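PDB 6Z5Y: lytic Polysaccharide Monooxygenase from Phytophthora infestans, which binds copper through its catalytic domain and probably cleaves pectic polysaccharides oxidatively during infection of plants by this oomycete. Local coordinates for residues G2-P7 against G86-S91; V21-Q26 against P64-E69; K54-L59 against A97-I102; K107-N112 against K131-S136; W149-R154 against Q162-C167. All blocks are in the same frame, centred on the assembly; numbering follows the deposited sequence. Where two conformers were deposited one is given.

Interaction 1 (G2-P7 against G86-S91)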
# COMPACT_ATOMS: atom_id res chain seq x y z
N GLY A 2 -2.64 4.53 8.06
CA GLY A 2 -1.19 4.67 8.04
C GLY A 2 -0.68 5.08 6.68
O GLY A 2 -1.36 4.95 5.66
N TYR A 3 0.58 5.52 6.66
CA TYR A 3 1.30 5.92 5.45
C TYR A 3 2.74 5.44 5.63
O TYR A 3 3.24 5.37 6.76
CB TYR A 3 1.20 7.44 5.19
CG TYR A 3 1.64 8.30 6.34
CD1 TYR A 3 0.74 8.65 7.35
CD2 TYR A 3 2.95 8.74 6.48
CE1 TYR A 3 1.14 9.38 8.46
CE2 TYR A 3 3.34 9.49 7.57
CZ TYR A 3 2.44 9.79 8.56
OH TYR A 3 2.81 10.45 9.69
N ILE A 4 3.45 5.31 4.52
CA ILE A 4 4.91 5.14 4.63
C ILE A 4 5.49 6.46 5.10
O ILE A 4 5.28 7.52 4.47
CB ILE A 4 5.52 4.66 3.31
CG1 ILE A 4 5.11 3.21 3.07
CG2 ILE A 4 7.03 4.83 3.33
CD1 ILE A 4 5.71 2.61 1.83
N ALA A 5 6.20 6.40 6.21
CA ALA A 5 6.77 7.58 6.88
C ALA A 5 8.24 7.77 6.56
O ALA A 5 8.72 8.91 6.66
CB ALA A 5 6.55 7.48 8.36
N LYS A 6 8.96 6.72 6.25
CA LYS A 6 10.37 6.76 5.87
C LYS A 6 10.52 5.81 4.71
O LYS A 6 10.23 4.63 4.87
CB LYS A 6 11.19 6.32 7.07
CG LYS A 6 12.66 6.61 6.95
CD LYS A 6 13.41 6.30 8.21
CE LYS A 6 14.85 6.73 8.14
NZ LYS A 6 15.61 6.17 9.28
N PRO A 7 10.93 6.26 3.53
CA PRO A 7 11.25 7.66 3.20
C PRO A 7 10.03 8.57 3.35
O PRO A 7 8.88 8.13 3.25
CB PRO A 7 11.73 7.56 1.76
CG PRO A 7 11.03 6.36 1.22
CD PRO A 7 10.99 5.38 2.37
N GLY A 86 17.72 -0.86 3.59
CA GLY A 86 16.88 -1.82 2.87
C GLY A 86 15.49 -1.99 3.44
O GLY A 86 14.90 -3.06 3.31
N THR A 87 14.95 -0.93 4.02
CA THR A 87 13.62 -0.93 4.59
C THR A 87 12.82 0.27 4.09
O THR A 87 13.38 1.25 3.59
CB THR A 87 13.64 -0.86 6.12
OG1 THR A 87 14.06 0.42 6.59
CG2 THR A 87 14.45 -1.97 6.74
N ALA A 88 11.52 0.19 4.31
CA ALA A 88 10.62 1.35 4.38
C ALA A 88 9.88 1.22 5.70
O ALA A 88 9.57 0.11 6.11
CB ALA A 88 9.68 1.43 3.19
N THR A 89 9.58 2.32 6.34
CA THR A 89 8.94 2.28 7.65
C THR A 89 7.56 2.90 7.58
O THR A 89 7.41 4.02 7.08
CB THR A 89 9.79 3.00 8.68
OG1 THR A 89 11.11 2.47 8.63
CG2 THR A 89 9.26 2.83 10.08
N PHE A 90 6.57 2.19 8.10
CA PHE A 90 5.21 2.71 8.16
C PHE A 90 5.08 3.72 9.30
O PHE A 90 5.90 3.77 10.24
CB PHE A 90 4.22 1.56 8.33
CG PHE A 90 2.87 1.74 7.66
CD1 PHE A 90 2.77 2.18 6.36
CD2 PHE A 90 1.73 1.40 8.35
CE1 PHE A 90 1.54 2.26 5.73
CE2 PHE A 90 0.51 1.44 7.69
CZ PHE A 90 0.40 1.89 6.40
N SER A 91 4.00 4.47 9.27
CA SER A 91 3.79 5.55 10.26
C SER A 91 3.31 4.99 11.59
O SER A 91 3.38 5.72 12.58
CB SER A 91 2.79 6.57 9.73
OG SER A 91 1.50 5.99 9.59

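Interaction 2 (V21-Q26 against P64-E69)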
# COMPACT_ATOMS: atom_id res chain seq x y z
N VAL A 21 -10.28 5.90 -0.51
CA VAL A 21 -11.69 5.50 -0.60
C VAL A 21 -11.94 4.34 0.34
O VAL A 21 -11.00 3.58 0.70
CB VAL A 21 -12.11 5.10 -2.02
CG1 VAL A 21 -11.93 6.24 -3.02
CG2 VAL A 21 -11.37 3.88 -2.53
N GLU A 22 -13.22 4.17 0.69
CA GLU A 22 -13.73 3.00 1.41
C GLU A 22 -14.96 2.54 0.62
O GLU A 22 -15.90 3.32 0.49
CB GLU A 22 -14.06 3.40 2.84
CG GLU A 22 -14.65 2.24 3.61
CD GLU A 22 -14.91 2.68 5.03
OE1 GLU A 22 -14.07 2.39 5.89
OE2 GLU A 22 -15.94 3.31 5.28
N ILE A 23 -14.90 1.34 0.08
CA ILE A 23 -15.87 0.89 -0.93
C ILE A 23 -16.32 -0.52 -0.61
O ILE A 23 -15.69 -1.23 0.17
CB ILE A 23 -15.29 0.99 -2.35
CG1 ILE A 23 -14.04 0.11 -2.55
CG2 ILE A 23 -15.05 2.44 -2.68
CD1 ILE A 23 -13.45 0.16 -3.95
N GLU A 24 -17.38 -0.96 -1.24
CA GLU A 24 -17.79 -2.38 -1.19
C GLU A 24 -16.75 -3.24 -1.85
O GLU A 24 -16.07 -2.80 -2.77
CB GLU A 24 -18.97 -2.68 -2.09
CG GLU A 24 -20.16 -1.93 -1.61
CD GLU A 24 -21.43 -2.14 -2.39
OE1 GLU A 24 -22.40 -1.48 -2.06
OE2 GLU A 24 -21.43 -2.97 -3.32
N PRO A 25 -16.61 -4.51 -1.46
CA PRO A 25 -15.75 -5.42 -2.21
C PRO A 25 -16.13 -5.38 -3.69
O PRO A 25 -17.34 -5.43 -4.02
CB PRO A 25 -16.01 -6.76 -1.56
CG PRO A 25 -16.45 -6.39 -0.18
CD PRO A 25 -17.32 -5.18 -0.35
N GLN A 26 -15.11 -5.32 -4.55
CA GLN A 26 -15.34 -5.21 -6.00
C GLN A 26 -15.62 -6.54 -6.64
O GLN A 26 -15.97 -6.55 -7.83
CB GLN A 26 -14.11 -4.60 -6.66
CG GLN A 26 -13.88 -3.20 -6.13
CD GLN A 26 -15.05 -2.31 -6.50
OE1 GLN A 26 -15.27 -2.07 -7.71
NE2 GLN A 26 -15.88 -1.95 -5.57
N PRO A 64 -11.49 4.26 -11.57
CA PRO A 64 -11.96 5.44 -10.83
C PRO A 64 -12.53 5.15 -9.45
O PRO A 64 -12.47 6.05 -8.64
CB PRO A 64 -12.96 6.09 -11.74
CG PRO A 64 -13.35 5.00 -12.68
CD PRO A 64 -12.17 4.04 -12.85
N VAL A 65 -13.03 3.95 -9.18
CA VAL A 65 -13.61 3.74 -7.85
C VAL A 65 -12.53 3.74 -6.78
O VAL A 65 -12.88 3.83 -5.60
CB VAL A 65 -14.51 2.51 -7.71
CG1 VAL A 65 -15.70 2.61 -8.62
CG2 VAL A 65 -13.74 1.22 -7.83
N PHE A 66 -11.25 3.64 -7.16
CA PHE A 66 -10.16 3.70 -6.17
C PHE A 66 -9.71 5.13 -5.92
O PHE A 66 -8.85 5.31 -5.05
CB PHE A 66 -9.03 2.76 -6.55
CG PHE A 66 -9.41 1.34 -6.32
CD1 PHE A 66 -9.37 0.87 -5.03
CD2 PHE A 66 -9.87 0.51 -7.31
CE1 PHE A 66 -9.69 -0.44 -4.74
CE2 PHE A 66 -10.23 -0.79 -7.02
CZ PHE A 66 -10.14 -1.26 -5.72
N GLY A 67 -10.26 6.12 -6.59
CA GLY A 67 -10.01 7.51 -6.25
C GLY A 67 -8.67 8.01 -6.75
O GLY A 67 -7.97 7.38 -7.54
N GLU A 68 -8.31 9.19 -6.25
CA GLU A 68 -7.20 10.01 -6.75
C GLU A 68 -5.90 9.19 -6.76
O GLU A 68 -5.52 8.58 -5.72
CB GLU A 68 -7.01 11.20 -5.79
CG GLU A 68 -7.82 12.44 -6.08
CD GLU A 68 -7.23 13.57 -5.24
OE1 GLU A 68 -6.04 13.91 -5.46
OE2 GLU A 68 -7.94 14.06 -4.34
N GLU A 69 -5.14 9.34 -7.82
CA GLU A 69 -3.75 8.88 -7.89
C GLU A 69 -2.97 9.50 -6.72
O GLU A 69 -3.15 10.66 -6.44
CB GLU A 69 -3.18 9.33 -9.25
CG GLU A 69 -1.84 8.74 -9.55
CD GLU A 69 -1.24 9.05 -10.90
OE1 GLU A 69 -1.89 9.75 -11.70
OE2 GLU A 69 -0.08 8.65 -11.11

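Interaction 3 (K54-L59 against A97-I102)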
# COMPACT_ATOMS: atom_id res chain seq x y z
N LYS A 54 -3.95 -9.40 -10.55
CA LYS A 54 -2.49 -9.54 -10.71
C LYS A 54 -1.81 -9.01 -9.44
O LYS A 54 -1.14 -9.75 -8.72
CB LYS A 54 -1.98 -8.83 -11.97
CG LYS A 54 -0.47 -8.95 -12.15
CD LYS A 54 0.10 -8.26 -13.35
N ASP A 55 -2.00 -7.73 -9.17
CA ASP A 55 -1.38 -7.06 -8.01
C ASP A 55 -2.23 -5.83 -7.68
O ASP A 55 -3.19 -5.50 -8.41
CB ASP A 55 0.08 -6.74 -8.29
CG ASP A 55 0.31 -6.04 -9.62
OD1 ASP A 55 -0.47 -5.14 -9.94
OD2 ASP A 55 1.30 -6.35 -10.32
N VAL A 56 -1.94 -5.20 -6.56
CA VAL A 56 -2.80 -4.09 -6.11
C VAL A 56 -2.64 -2.88 -7.04
O VAL A 56 -3.64 -2.20 -7.30
CB VAL A 56 -2.56 -3.77 -4.64
CG1 VAL A 56 -3.51 -2.68 -4.17
CG2 VAL A 56 -2.73 -5.00 -3.76
N ARG A 57 -1.44 -2.62 -7.51
CA ARG A 57 -1.25 -1.48 -8.41
C ARG A 57 -2.12 -1.64 -9.65
O ARG A 57 -2.74 -0.65 -10.10
CB ARG A 57 0.22 -1.35 -8.81
CG ARG A 57 0.45 -0.18 -9.74
CD ARG A 57 1.93 0.07 -9.96
NE ARG A 57 2.09 1.33 -10.70
CZ ARG A 57 3.27 1.88 -10.95
NH1 ARG A 57 4.37 1.25 -10.62
NH2 ARG A 57 3.35 3.09 -11.49
N SER A 58 -2.18 -2.83 -10.21
CA SER A 58 -2.97 -3.13 -11.43
C SER A 58 -4.47 -2.97 -11.13
O SER A 58 -5.24 -2.63 -12.00
CB SER A 58 -2.68 -4.52 -11.94
OG SER A 58 -1.32 -4.62 -12.38
N LEU A 59 -4.87 -3.35 -9.92
CA LEU A 59 -6.27 -3.21 -9.50
C LEU A 59 -6.68 -1.75 -9.41
O LEU A 59 -7.79 -1.38 -9.82
CB LEU A 59 -6.47 -3.92 -8.16
CG LEU A 59 -7.84 -3.81 -7.50
CD1 LEU A 59 -8.88 -4.52 -8.34
CD2 LEU A 59 -7.76 -4.39 -6.10
N ALA A 97 -6.10 -6.52 7.78
CA ALA A 97 -5.63 -7.54 6.84
C ALA A 97 -5.65 -7.00 5.42
O ALA A 97 -6.38 -6.08 5.09
CB ALA A 97 -6.47 -8.76 6.93
N GLY A 98 -4.86 -7.62 4.56
CA GLY A 98 -4.95 -7.42 3.10
C GLY A 98 -3.60 -7.18 2.46
O GLY A 98 -2.60 -6.93 3.16
N PRO A 99 -3.56 -7.26 1.13
CA PRO A 99 -2.29 -7.20 0.42
C PRO A 99 -1.76 -5.77 0.30
O PRO A 99 -2.51 -4.79 0.19
CB PRO A 99 -2.67 -7.74 -0.96
CG PRO A 99 -4.14 -7.36 -1.11
CD PRO A 99 -4.71 -7.55 0.27
N CYS A 100 -0.44 -5.68 0.24
CA CYS A 100 0.22 -4.40 -0.00
C CYS A 100 1.48 -4.65 -0.79
O CYS A 100 1.99 -5.78 -0.92
CB CYS A 100 0.44 -3.59 1.26
SG CYS A 100 1.91 -3.97 2.22
N GLU A 101 2.00 -3.56 -1.36
CA GLU A 101 3.17 -3.64 -2.22
C GLU A 101 3.81 -2.28 -2.35
O GLU A 101 3.17 -1.24 -2.17
CB GLU A 101 2.80 -4.25 -3.56
CG GLU A 101 1.78 -3.44 -4.31
CD GLU A 101 1.06 -4.21 -5.40
OE1 GLU A 101 0.47 -5.28 -5.09
OE2 GLU A 101 1.01 -3.73 -6.53
N ILE A 102 5.09 -2.32 -2.69
CA ILE A 102 5.91 -1.11 -2.93
C ILE A 102 6.55 -1.26 -4.29
O ILE A 102 7.16 -2.32 -4.60
CB ILE A 102 6.98 -0.94 -1.85
CG1 ILE A 102 6.36 -0.79 -0.47
CG2 ILE A 102 7.87 0.27 -2.16
CD1 ILE A 102 7.34 -0.84 0.69

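Interaction 4 (K107-N112 against K131-S136)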
# COMPACT_ATOMS: atom_id res chain seq x y z
N LYS A 107 9.23 -0.97 -11.20
CA LYS A 107 9.79 -2.19 -10.57
C LYS A 107 9.07 -2.45 -9.27
O LYS A 107 9.13 -1.62 -8.34
CB LYS A 107 11.27 -1.98 -10.32
CG LYS A 107 11.99 -3.19 -9.75
CD LYS A 107 13.45 -2.89 -9.48
CE LYS A 107 14.24 -4.01 -8.87
NZ LYS A 107 15.66 -3.61 -8.67
N MET A 108 8.41 -3.56 -9.15
CA MET A 108 7.81 -3.96 -7.87
C MET A 108 8.94 -4.51 -6.99
O MET A 108 9.60 -5.49 -7.37
CB MET A 108 6.68 -4.99 -8.02
CG MET A 108 5.74 -5.01 -6.80
SD MET A 108 4.39 -6.21 -6.89
CE MET A 108 5.37 -7.71 -6.93
N VAL A 109 9.20 -3.87 -5.89
CA VAL A 109 10.31 -4.23 -5.00
C VAL A 109 9.86 -4.95 -3.75
O VAL A 109 10.72 -5.57 -3.11
CB VAL A 109 11.17 -3.01 -4.66
CG1 VAL A 109 11.86 -2.48 -5.91
CG2 VAL A 109 10.41 -1.91 -3.96
N LEU A 110 8.61 -4.92 -3.39
CA LEU A 110 8.12 -5.64 -2.22
C LEU A 110 6.64 -5.92 -2.44
O LEU A 110 5.91 -5.07 -2.95
CB LEU A 110 8.36 -4.82 -0.95
CG LEU A 110 7.80 -5.44 0.33
CD1 LEU A 110 8.75 -5.24 1.49
CD2 LEU A 110 6.41 -4.89 0.70
N GLN A 111 6.21 -7.10 -2.03
CA GLN A 111 4.80 -7.51 -2.15
C GLN A 111 4.51 -8.51 -1.05
O GLN A 111 5.34 -9.37 -0.80
CB GLN A 111 4.54 -8.07 -3.53
CG GLN A 111 3.09 -8.43 -3.82
CD GLN A 111 2.59 -9.72 -3.21
OE1 GLN A 111 1.37 -9.85 -2.94
NE2 GLN A 111 3.45 -10.70 -3.09
N ASN A 112 3.33 -8.45 -0.52
CA ASN A 112 2.86 -9.51 0.41
C ASN A 112 1.34 -9.58 0.36
O ASN A 112 0.66 -8.54 0.24
CB ASN A 112 3.37 -9.26 1.83
CG ASN A 112 3.28 -10.48 2.70
OD1 ASN A 112 2.23 -10.78 3.25
ND2 ASN A 112 4.38 -11.20 2.82
N LYS A 131 10.40 -4.86 4.60
CA LYS A 131 11.71 -5.31 4.18
C LYS A 131 11.56 -6.64 3.48
O LYS A 131 10.61 -7.38 3.72
CB LYS A 131 12.50 -5.51 5.45
CG LYS A 131 12.21 -6.80 6.22
CD LYS A 131 10.85 -6.98 6.91
CE LYS A 131 10.86 -8.20 7.83
NZ LYS A 131 9.50 -8.62 8.28
N PRO A 132 12.51 -6.96 2.59
CA PRO A 132 13.59 -6.11 2.10
C PRO A 132 13.11 -5.15 1.01
O PRO A 132 12.21 -5.50 0.24
CB PRO A 132 14.60 -7.10 1.50
CG PRO A 132 13.67 -8.23 0.97
CD PRO A 132 12.54 -8.30 1.97
N VAL A 133 13.70 -3.97 0.97
CA VAL A 133 13.44 -2.98 -0.10
C VAL A 133 14.79 -2.58 -0.69
O VAL A 133 15.59 -1.93 -0.01
CB VAL A 133 12.66 -1.76 0.41
CG1 VAL A 133 12.39 -0.78 -0.75
CG2 VAL A 133 11.37 -2.17 1.12
N ASP A 134 15.02 -2.96 -1.93
CA ASP A 134 16.24 -2.62 -2.65
C ASP A 134 15.99 -1.33 -3.43
O ASP A 134 15.21 -1.34 -4.40
CB ASP A 134 16.60 -3.77 -3.56
CG ASP A 134 17.85 -3.54 -4.39
OD1 ASP A 134 18.48 -2.49 -4.27
OD2 ASP A 134 18.18 -4.43 -5.20
N TYR A 135 16.60 -0.23 -3.03
CA TYR A 135 16.45 1.07 -3.68
C TYR A 135 17.47 1.31 -4.77
O TYR A 135 17.52 2.43 -5.33
CB TYR A 135 16.56 2.18 -2.65
CG TYR A 135 15.48 2.19 -1.61
CD1 TYR A 135 14.25 2.79 -1.86
CD2 TYR A 135 15.68 1.63 -0.35
CE1 TYR A 135 13.26 2.82 -0.90
CE2 TYR A 135 14.69 1.65 0.61
CZ TYR A 135 13.48 2.27 0.35
OH TYR A 135 12.50 2.36 1.29
N SER A 136 18.28 0.32 -5.13
CA SER A 136 19.40 0.59 -6.05
C SER A 136 18.98 1.13 -7.40
O SER A 136 19.75 1.93 -7.99
CB SER A 136 20.26 -0.62 -6.24
OG SER A 136 19.54 -1.72 -6.77
O HOH W 1 15.75 -1.19 -7.02
O HOH W 2 16.45 -5.80 -6.62
O HOH W 3 13.50 -5.17 -3.14
O HOH W 4 11.05 -7.48 -1.16

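Interaction 5 (W149-R154 against Q162-C167)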
# COMPACT_ATOMS: atom_id res chain seq x y z
N TRP A 149 -2.03 -0.39 -0.76
CA TRP A 149 -2.51 -1.31 0.28
C TRP A 149 -4.03 -1.40 0.13
O TRP A 149 -4.72 -0.37 0.15
CB TRP A 149 -2.13 -0.81 1.67
CG TRP A 149 -2.60 -1.60 2.85
CD1 TRP A 149 -2.84 -2.93 2.93
CD2 TRP A 149 -2.80 -1.06 4.16
NE1 TRP A 149 -3.22 -3.26 4.20
CE2 TRP A 149 -3.17 -2.13 4.99
CE3 TRP A 149 -2.68 0.22 4.72
CZ2 TRP A 149 -3.44 -1.95 6.36
CZ3 TRP A 149 -2.96 0.40 6.05
CH2 TRP A 149 -3.33 -0.67 6.86
N LEU A 150 -4.52 -2.61 -0.08
CA LEU A 150 -5.96 -2.88 -0.07
C LEU A 150 -6.30 -3.52 1.25
O LEU A 150 -6.05 -4.71 1.48
CB LEU A 150 -6.30 -3.80 -1.23
CG LEU A 150 -7.79 -4.02 -1.42
CD1 LEU A 150 -8.43 -2.78 -1.99
CD2 LEU A 150 -8.10 -5.24 -2.24
N ALA A 151 -6.80 -2.68 2.16
CA ALA A 151 -7.18 -3.15 3.50
C ALA A 151 -8.58 -3.71 3.43
O ALA A 151 -9.48 -3.18 2.76
CB ALA A 151 -7.09 -2.02 4.48
N LEU A 152 -8.76 -4.84 4.08
CA LEU A 152 -10.03 -5.57 4.18
C LEU A 152 -10.51 -5.41 5.62
O LEU A 152 -9.76 -5.76 6.55
CB LEU A 152 -9.79 -7.04 3.83
CG LEU A 152 -9.05 -7.30 2.52
CD1 LEU A 152 -8.72 -8.78 2.42
CD2 LEU A 152 -9.87 -6.84 1.32
N GLN A 153 -11.70 -4.87 5.83
CA GLN A 153 -12.15 -4.64 7.24
C GLN A 153 -13.65 -4.85 7.28
O GLN A 153 -14.34 -4.74 6.25
CB GLN A 153 -11.73 -3.26 7.81
CG GLN A 153 -12.15 -3.01 9.27
CD GLN A 153 -11.70 -1.67 9.82
OE1 GLN A 153 -11.54 -0.69 9.08
NE2 GLN A 153 -11.54 -1.61 11.13
N ARG A 154 -14.12 -5.24 8.45
CA ARG A 154 -15.56 -5.38 8.74
C ARG A 154 -16.01 -4.18 9.58
O ARG A 154 -15.43 -3.92 10.64
CB ARG A 154 -15.82 -6.69 9.46
CG ARG A 154 -15.26 -7.90 8.75
CD ARG A 154 -15.44 -9.15 9.56
NE ARG A 154 -14.72 -10.30 9.02
CZ ARG A 154 -15.19 -11.15 8.12
NH1 ARG A 154 -16.39 -10.96 7.60
NH2 ARG A 154 -14.48 -12.19 7.70
N GLN A 162 -10.69 -0.74 1.88
CA GLN A 162 -10.11 0.59 2.03
C GLN A 162 -8.85 0.64 1.18
O GLN A 162 -8.01 -0.25 1.25
CB GLN A 162 -9.77 0.89 3.47
CG GLN A 162 -10.98 0.97 4.37
CD GLN A 162 -10.60 0.98 5.82
OE1 GLN A 162 -9.45 0.78 6.21
NE2 GLN A 162 -11.59 1.19 6.66
N ALA A 163 -8.71 1.69 0.39
CA ALA A 163 -7.55 1.87 -0.47
C ALA A 163 -6.63 2.88 0.15
O ALA A 163 -7.03 4.03 0.34
CB ALA A 163 -7.98 2.34 -1.84
N TYR A 164 -5.37 2.47 0.33
CA TYR A 164 -4.32 3.39 0.79
C TYR A 164 -3.29 3.45 -0.33
O TYR A 164 -2.84 2.41 -0.84
CB TYR A 164 -3.68 2.88 2.08
CG TYR A 164 -4.63 2.79 3.24
CD1 TYR A 164 -5.42 1.67 3.39
CD2 TYR A 164 -4.76 3.82 4.16
CE1 TYR A 164 -6.32 1.57 4.43
CE2 TYR A 164 -5.69 3.74 5.19
CZ TYR A 164 -6.45 2.60 5.33
OH TYR A 164 -7.37 2.51 6.36
N LYS A 165 -2.90 4.67 -0.69
CA LYS A 165 -1.91 4.92 -1.71
C LYS A 165 -1.00 6.03 -1.25
O LYS A 165 -1.46 7.06 -0.78
CB LYS A 165 -2.59 5.34 -3.02
CG LYS A 165 -3.26 4.21 -3.76
CD LYS A 165 -4.10 4.67 -4.93
CE LYS A 165 -5.46 5.14 -4.47
NZ LYS A 165 -6.19 5.82 -5.58
N ASN A 166 0.31 5.81 -1.49
CA ASN A 166 1.29 6.90 -1.33
C ASN A 166 2.15 6.95 -2.58
O ASN A 166 2.45 5.91 -3.19
CB ASN A 166 2.22 6.66 -0.14
CG ASN A 166 1.56 6.41 1.20
OD1 ASN A 166 2.19 5.74 2.03
ND2 ASN A 166 0.39 6.96 1.47
N CYS A 167 2.60 8.14 -2.91
CA CYS A 167 3.64 8.39 -3.92
C CYS A 167 4.69 9.22 -3.19
O CYS A 167 4.34 10.25 -2.65
CB CYS A 167 3.10 9.19 -5.11
SG CYS A 167 1.87 8.25 -6.03

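Interaction 1 (G2-P7 against G86-S91)
The Y3 ring carries S91 CB over the centre of one face, 3.5 Å from the ring centroid and 12° off its normal, a CH-pi contact. Against one face of the F90 ring, nearer its rim, stands the backbone N of Y3, while F90 CZ comes to 3.4 Å from G2 C. Y3 CG lies between the backbone N and the carbonyl carbon (chi1 55°), leading to the ring that meets S91. S91 OG, beneath the same ring, accepts a bond from Y3 N (3.1 Å), so one short side chain both packs on the tyrosine and holds its backbone; the return bond from S91 N to Y3 O is weak. Beyond Y3, T89 O grips two successive amides: A5 N at 2.8 Å meets it nearly along the C=O axis, and K6 N at 3.2 Å comes in the carbonyl plane on a lone pair. T89 N closes the pair on K6 O at 2.8 Å. The I4 side chain starts away from segment 86-91 and touches F130 and L145; it crosses that of F90 at about a right angle, with I4 CG1 4.2 Å from F90 CD1. With A5 and K6 both facing T89, this is a classic beta bulge between antiparallel strands 4-6 and 88-90, in the three-stranded sheet whose first strand comes just after the copper ligand H1.

Interaction 2 (V21-Q26 against P64-E69)
Edge strand 21-23 of the five-stranded antiparallel sheet is met here by the 3-10 turn 64-66, which follows helix 56-60, and V21, I23 and Q26 close on V65 and F66. I23 supplies the main aromatic contact: its CD1 lies over one face of the F66 ring, offset toward the rim, 4.2 Å from the centroid and 25° off the normal, a CH-pi contact in which the two side chains cross at about a right angle. I23 CG1 sits between the backbone N and the carbonyl carbon (chi1 61°), and CD1 continues extended from it. The same methyl also touches V65 CG2 at 4.0 Å, and so is shared between the ring and the valine. V21 packs against the backbone of the turn, its CG2 3.4 Å from V65 O and its CG1 3.8 Å from F66 O. Q26 and V65 reach toward each other tip to tip, with Q26 OE1 3.6 Å from V65 CG2. The Q26 chain bends at chi2, and its amide is held by a bond from Q26 NE2 to E24 O of 2.9 Å, with the acceptor close to the amide plane. Outside the two segments F66 also touches A163, L59 and M60. No hydrogen bond joins the two segments: the turn is held to the strand by apolar and CH-pi contacts, while F66 O and E68 O accept from K165 NZ of strand 158-170, a polar tie to the sheet.

Interaction 3 (K54-L59 against A97-I102)
E101 CG lies between its backbone N and carbonyl carbon (chi1 61°), and the chain then runs extended toward the start of helix 56-60, where its carboxylate meets the backbone amides of V56 and R57. V56 N gives a bond to OE1 of E101 at 2.8 Å, and R57 N one to E101 OE2 at 2.9 Å. Both donors stand above the carboxylate plane, by 35° and 54°, so the group lies over the pair of amides. V56 CG2, anti to its carbonyl carbon, packs on P99 CG at 3.8 Å, the two side chains crossing at about a right angle. On the helix side D55 is the N-cap: its OD1 accepts from S58 N at 2.9 Å and, in the conformer modelled here, from S58 OG at 2.6 Å. The carboxylates of D55 and E101 are nearly perpendicular, with D55 OD1 4.0 Å from E101 OE2. W103 NE1 donates to E101 OE2 as well. Two carboxylates thus share the first turn of one helix; their mutual repulsion is probably offset by the amide N-H groups and the positive end of the helix dipole, which would help the buried E101 stay ionised.

Interaction 4 (K107-N112 against K131-S136)
V109 O is gripped by two waters that bridge to the facing loop. Water 3 donates to it at 2.8 Å and accepts from D134 N; water 4 donates both to V109 O and to P132 O, each at 2.7 Å. A second pair of waters works between K107 and D134, whose charged atoms are 4.4 Å apart (NZ to OD2), beyond a salt bridge. K107 NZ, at the end of a fully extended chain, gives a bond to water 1, which passes one to D134 O, and another to water 2, which donates to D134 OD2 at 2.6 Å. S136 N closes an Asx turn on D134 OD1, and S136 OG reaches the same oxygen from the same face of its plane. The direct contacts are van der Waals: V109 CG2 meets V133 CG1 at 3.9 Å, and L110 CD1 packs against the K131 backbone, 3.5 Å from K131 N, and near V133 CG2. No direct hydrogen bond joins the segments. Strand 107-112, an edge of the five-stranded sheet, thus faces loop 131-136, with L110 reaching Y119 of helix 115-119. V109 touches I102 and L104 on strand 100-104, and V133 is backbone hydrogen-bonded to G86 ahead of strand 88-90.

Interaction 5 (W149-R154 against Q162-C167)
Four backbone hydrogen bonds, each 2.9 Å, form the frame on which W149 faces Y164 and A151 faces Q162: N and O of W149 pair with O and N of Y164, and N and O of A151 with O and N of Q162. Between these hydrogen-bonded pairs L150 and A163 form a non-hydrogen-bonded pair, with their side chains on the opposite face from those of W149 and Y164. The aromatic contact follows from the first pair. W149 CG is anti to the backbone N (chi1 177°) and Y164 CG anti to the carbonyl carbon (chi1 -62°). The two side chains lie side by side, pointing the same way, and the six-membered ring of W149 makes an offset stack with Y164, centroids 4.5 Å apart and planes at 29°. W149 CZ3 sits over the centre of the Y164 ring, and CE3 comes to 3.4 Å from Y164 CD1. At the edge of the tyrosine ring, A151 CB touches CE1 at 3.7 Å. Polar side-chain bonds continue the row: Y164 OH donates to Q162 OE1 at 2.7 Å, from above the carbonyl plane. Q162 NE2 gives a weak bond to Q153 OE1 (3.1 Å), the two amide planes being nearly perpendicular, and has E22 OE1 as a further partner. Y164 OH also bonds to H1 N, and A151 and Q153 border H96. H1 and H96 form the histidine brace characteristic of lytic polysaccharide monooxygenases, and Y164 is the further residue of the copper site, supplied by the hairpin of strands 143-155 and 158-170.

How the interactions relate
The five contacts span two antiparallel sheets. Interaction 1 belongs to the three-stranded sheet; interactions 2, 3, 4 and 5 all reach the five-stranded one, ordered 21-23, 158-170, 143-155, 100-104, 107-112. Interaction 5 lies near the middle, its centre about 9 Å from those of interactions 2 and 3, whereas the centres of interactions 2 and 4 are about 25 Å apart, at opposite edges. Along the chain interaction 2 is nested within the loop closed by interaction 1, interaction 3 crosses both, and interactions 4 and 5 follow. N166 bonds to I4 and W149 touches F90, which joins the two sheets; W149 in turn meets Y164 of the copper site formed with H1 and H96.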